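Local coordinates for D-3-phosphoglycerate dehydrogenase-related protein (Vibrio cholerae, PDB 4S1V) that probably catalyses NAD-dependent interconversion of a D-2-hydroxyacid and its 2-oxoacid, as in D-3-phosphoglycerate dehydrogenases of the same family, at residues V35-E38 with T39-I42. Sequence-based numbering, arbitrary orientation.
Sequences VSDE and TVLI
Glu38 O accepts from Ile42 N at 2.8 Å, a nearly straight bond (N-H...O 169°) whose donor lies tilted from the carbonyl plane. One residue earlier, Asp37 O takes the N-H of Leu41 at 3.0 Å, this time in the carbonyl plane, so two successive i to i+4 bonds set up the first turn of the helix. Asp37 is its N-cap. With CG anti to the backbone N (chi1 -172°) and beside the carbonyl carbon, the carboxylate is brought to the start of the helix, where OD1 receives a weak, bent bond from Thr39 N at 3.1 Å. The other oxygen, OD2, rests against the methyl CG2 of Val40, 3.5 Å away, and the two side chains cross at about a right angle. The negative charge there probably interacts favourably with the helix dipole. Val35, still in the loop, adds the apolar part: its CG1 lies 3.9 Å from both Val40 CB and Leu41 CG, the Val35 and Leu41 side chains sliding past each other in opposite directions, while Leu41 CD1 approaches Val35 O at 3.6 Å. The Glu38 carboxylate is held by Thr61 OG1 at OE2 and Asn63 ND2 at OE1. The whole forms the capped entry from the loop after strand 27-30, an outermost strand of the five-stranded parallel sheet, into helix 38-45, whose Leu41 and Ile42 pack on Leu64 of helix 62-66.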
# COMPACT_ATOMS: atom_id res chain seq x y z
N VAL C 35 16.06 -7.92 28.50
CA VAL C 35 15.76 -9.09 29.30
C VAL C 35 14.84 -8.70 30.45
O VAL C 35 15.20 -7.88 31.31
CB VAL C 35 17.05 -9.78 29.82
CG1 VAL C 35 16.72 -10.88 30.81
CG2 VAL C 35 17.86 -10.33 28.66
N SER C 36 13.64 -9.27 30.46
CA SER C 36 12.69 -9.08 31.54
C SER C 36 12.62 -10.33 32.42
O SER C 36 12.15 -10.28 33.56
CB SER C 36 11.31 -8.75 30.98
OG SER C 36 10.93 -9.68 29.98
N ASP C 37 13.10 -11.44 31.88
CA ASP C 37 13.22 -12.71 32.59
C ASP C 37 14.19 -12.57 33.77
O ASP C 37 15.42 -12.60 33.59
CB ASP C 37 13.68 -13.81 31.62
CG ASP C 37 13.65 -15.22 32.24
OD1 ASP C 37 13.54 -15.36 33.47
OD2 ASP C 37 13.76 -16.19 31.46
N GLU C 38 13.64 -12.43 34.97
CA GLU C 38 14.43 -12.17 36.18
C GLU C 38 15.39 -13.30 36.51
O GLU C 38 16.43 -13.07 37.12
CB GLU C 38 13.52 -11.84 37.37
CG GLU C 38 12.58 -10.67 37.13
CD GLU C 38 12.04 -10.04 38.40
OE1 GLU C 38 11.44 -10.74 39.24
OE2 GLU C 38 12.19 -8.81 38.54
N THR C 39 15.04 -14.52 36.10
CA THR C 39 15.92 -15.68 36.23
C THR C 39 17.23 -15.43 35.46
O THR C 39 18.32 -15.61 36.01
CB THR C 39 15.23 -16.98 35.76
OG1 THR C 39 14.06 -17.22 36.56
CG2 THR C 39 16.16 -18.17 35.88
N VAL C 40 17.11 -15.00 34.21
CA VAL C 40 18.27 -14.67 33.36
C VAL C 40 19.04 -13.48 33.92
O VAL C 40 20.28 -13.47 33.90
CB VAL C 40 17.85 -14.40 31.90
CG1 VAL C 40 19.04 -13.97 31.06
CG2 VAL C 40 17.21 -15.65 31.29
N LEU C 41 18.31 -12.48 34.43
CA LEU C 41 18.91 -11.27 34.99
C LEU C 41 19.73 -11.56 36.23
O LEU C 41 20.86 -11.09 36.35
CB LEU C 41 17.85 -10.21 35.31
CG LEU C 41 17.46 -9.21 34.22
CD1 LEU C 41 16.30 -8.36 34.71
CD2 LEU C 41 18.64 -8.32 33.83
N ILE C 42 19.15 -12.31 37.17
CA ILE C 42 19.85 -12.74 38.38
C ILE C 42 21.11 -13.51 38.02
O ILE C 42 22.19 -13.21 38.54
CB ILE C 42 18.93 -13.55 39.32
CG1 ILE C 42 17.95 -12.61 40.03
CG2 ILE C 42 19.74 -14.35 40.34
CD1 ILE C 42 16.65 -13.28 40.45